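Local coordinates for erythrocyte binding antigen 140 (Plasmodium falciparum, PDB 4GF2), which probably binds a receptor on the host red-cell surface, with sialic acid and glycophorin C implicated, through its two Duffy-binding-like domains during erythrocyte invasion, at residues Y399-D404 against F479-K484. The protein carries 3 engineered substitutions. Residues are numbered along the deposited sequence; the frame is centred on the assembly and turned at random.
Sequences YADLAD and FLRWFK
Arg481 meets Asp404 tip to tip, its guanidinium and the carboxylate only 15° from coplanar. NH1 and NH2 of Arg481 both donate to the single oxygen OD2 of Asp404, each at 2.8 Å, in an end-on salt bridge; NH1 also donates a hydrogen bond to the backbone oxygen of Ile476. The arginine chain bends at chi3 (-44°), and its NH2 makes a second salt bridge, to Asp401 OD1 at 3.0 Å, weak as a hydrogen bond; the two side chains pass in opposite directions. One oxygen of each aspartate thus lies at the edge of the buried guanidinium. Over one face of that cation sits a methyl group, Ala400 CB, 3.2 Å from Arg481 NE. These side chains bridge helices 388-407 and 478-508 of the second Duffy-binding-like domain, a mostly helical fold; the two segments run nearly antiparallel (154°), their axes 11.2 Å apart, so polar side chains span the gap. Trp482 supplies a neutral donor: its indole NE1 gives a hydrogen bond of 2.9 Å to the syn lone pair of Asp401 OD1, close to the ring plane, with the carboxylate nearly perpendicular to the indole. Asp401 has further partners in Gln478, on OD1, and Arg344, whose salt bridge to OD2 would help stabilise its negative charge. One water accepts from Arg481 NE at 2.7 Å and donates weakly to Asp401 OD1.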
loop_
_atom_site.group_PDB
_atom_site.type_symbol
_atom_site.label_atom_id
_atom_site.label_comp_id
_atom_site.label_asym_id
_atom_site.label_seq_id
_atom_site.Cartn_x
_atom_site.Cartn_y
_atom_site.Cartn_z
ATOM N N TYR A 399 19.725 10.621 -2.214
ATOM C CA TYR A 399 18.343 11.068 -2.122
ATOM C C TYR A 399 17.924 11.787 -3.403
ATOM O O TYR A 399 16.874 11.499 -3.978
ATOM C CB TYR A 399 18.178 12.006 -0.929
ATOM C CG TYR A 399 16.842 12.703 -0.890
ATOM C CD1 TYR A 399 15.675 11.983 -0.688
ATOM C CD2 TYR A 399 16.748 14.079 -1.052
ATOM C CE1 TYR A 399 14.449 12.611 -0.649
ATOM C CE2 TYR A 399 15.522 14.717 -1.011
ATOM C CZ TYR A 399 14.375 13.975 -0.810
ATOM O OH TYR A 399 13.150 14.595 -0.766
ATOM N N ALA A 400 18.753 12.727 -3.845
ATOM C CA ALA A 400 18.455 13.514 -5.036
ATOM C C ALA A 400 18.477 12.651 -6.299
ATOM O O ALA A 400 17.694 12.870 -7.222
ATOM C CB ALA A 400 19.439 14.659 -5.162
ATOM N N ASP A 401 19.381 11.678 -6.347
ATOM C CA ASP A 401 19.447 10.777 -7.489
ATOM C C ASP A 401 18.169 9.952 -7.567
ATOM O O ASP A 401 17.644 9.703 -8.652
ATOM C CB ASP A 401 20.658 9.850 -7.392
ATOM C CG ASP A 401 21.948 10.518 -7.829
ATOM O OD1 ASP A 401 21.891 11.552 -8.528
ATOM O OD2 ASP A 401 23.026 9.993 -7.487
ATOM N N LEU A 402 17.670 9.526 -6.412
ATOM C CA LEU A 402 16.435 8.759 -6.368
ATOM C C LEU A 402 15.302 9.598 -6.929
ATOM O O LEU A 402 14.501 9.119 -7.734
ATOM C CB LEU A 402 16.114 8.330 -4.940
ATOM C CG LEU A 402 17.012 7.235 -4.371
ATOM C CD1 LEU A 402 16.806 7.094 -2.871
ATOM C CD2 LEU A 402 16.743 5.919 -5.072
ATOM N N ALA A 403 15.251 10.858 -6.506
ATOM C CA ALA A 403 14.251 11.791 -6.997
ATOM C C ALA A 403 14.315 11.889 -8.520
ATOM O O ALA A 403 13.286 11.888 -9.197
ATOM C CB ALA A 403 14.465 13.155 -6.375
ATOM N N ASP A 404 15.528 11.978 -9.053
ATOM C CA ASP A 404 15.716 12.096 -10.496
ATOM C C ASP A 404 15.294 10.829 -11.226
ATOM O O ASP A 404 14.866 10.880 -12.381
ATOM C CB ASP A 404 17.175 12.413 -10.818
ATOM C CG ASP A 404 17.447 13.902 -10.857
ATOM O OD1 ASP A 404 16.680 14.620 -11.528
ATOM O OD2 ASP A 404 18.420 14.354 -10.217
ATOM N N PHE A 479 23.410 16.840 -13.062
ATOM C CA PHE A 479 24.794 17.008 -13.493
ATOM C C PHE A 479 25.553 18.002 -12.623
ATOM O O PHE A 479 26.720 17.786 -12.293
ATOM C CB PHE A 479 24.863 17.477 -14.942
ATOM C CG PHE A 479 26.210 18.004 -15.331
ATOM C CD1 PHE A 479 27.281 17.144 -15.498
ATOM C CD2 PHE A 479 26.412 19.362 -15.515
ATOM C CE1 PHE A 479 28.525 17.626 -15.852
ATOM C CE2 PHE A 479 27.653 19.850 -15.869
ATOM C CZ PHE A 479 28.710 18.981 -16.037
ATOM N N LEU A 480 24.893 19.099 -12.268
ATOM C CA LEU A 480 25.511 20.118 -11.430
ATOM C C LEU A 480 25.831 19.551 -10.051
ATOM O O LEU A 480 26.871 19.861 -9.468
ATOM C CB LEU A 480 24.600 21.343 -11.310
ATOM C CG LEU A 480 24.424 22.167 -12.589
ATOM C CD1 LEU A 480 23.392 23.269 -12.390
ATOM C CD2 LEU A 480 25.750 22.761 -13.032
ATOM N N ARG A 481 24.940 18.711 -9.533
ATOM C CA ARG A 481 25.171 18.077 -8.244
ATOM C C ARG A 481 26.350 17.123 -8.343
ATOM O O ARG A 481 27.169 17.038 -7.429
ATOM C CB ARG A 481 23.930 17.320 -7.781
ATOM C CG ARG A 481 22.672 18.169 -7.720
ATOM C CD ARG A 481 21.576 17.471 -6.935
ATOM N NE ARG A 481 21.449 16.056 -7.283
ATOM C CZ ARG A 481 20.575 15.555 -8.153
ATOM N NH1 ARG A 481 19.722 16.346 -8.795
ATOM N NH2 ARG A 481 20.551 14.249 -8.380
ATOM N N TRP A 482 26.434 16.411 -9.462
ATOM C CA TRP A 482 27.491 15.430 -9.664
ATOM C C TRP A 482 28.835 16.109 -9.855
ATOM O O TRP A 482 29.840 15.672 -9.302
ATOM C CB TRP A 482 27.177 14.545 -10.871
ATOM C CG TRP A 482 26.049 13.613 -10.624
ATOM C CD1 TRP A 482 25.357 13.453 -9.456
ATOM C CD2 TRP A 482 25.474 12.695 -11.560
ATOM N NE1 TRP A 482 24.386 12.495 -9.610
ATOM C CE2 TRP A 482 24.438 12.016 -10.892
ATOM C CE3 TRP A 482 25.735 12.385 -12.897
ATOM C CZ2 TRP A 482 23.662 11.047 -11.518
ATOM C CZ3 TRP A 482 24.964 11.423 -13.515
ATOM C CH2 TRP A 482 23.940 10.765 -12.826
ATOM N N PHE A 483 28.841 17.176 -10.646
ATOM C CA PHE A 483 30.058 17.928 -10.921
ATOM C C PHE A 483 30.734 18.330 -9.611
ATOM O O PHE A 483 31.936 18.129 -9.433
ATOM C CB PHE A 483 29.729 19.176 -11.744
ATOM C CG PHE A 483 30.938 19.892 -12.289
ATOM C CD1 PHE A 483 32.188 19.293 -12.288
ATOM C CD2 PHE A 483 30.820 21.172 -12.801
ATOM C CE1 PHE A 483 33.291 19.957 -12.791
ATOM C CE2 PHE A 483 31.920 21.840 -13.304
ATOM C CZ PHE A 483 33.157 21.232 -13.298
ATOM N N LYS A 484 29.955 18.898 -8.697
ATOM C CA LYS A 484 30.466 19.283 -7.387
ATOM C C LYS A 484 30.929 18.061 -6.598
ATOM O O LYS A 484 31.962 18.100 -5.932
ATOM C CB LYS A 484 29.403 20.048 -6.595
ATOM C CG LYS A 484 29.295 19.612 -5.144
ATOM C CD LYS A 484 28.406 20.542 -4.335
ATOM C CE LYS A 484 27.754 19.808 -3.174
ATOM N NZ LYS A 484 28.740 19.068 -2.339
HETATM O O HOH W 1 22.863 13.848 -6.504
#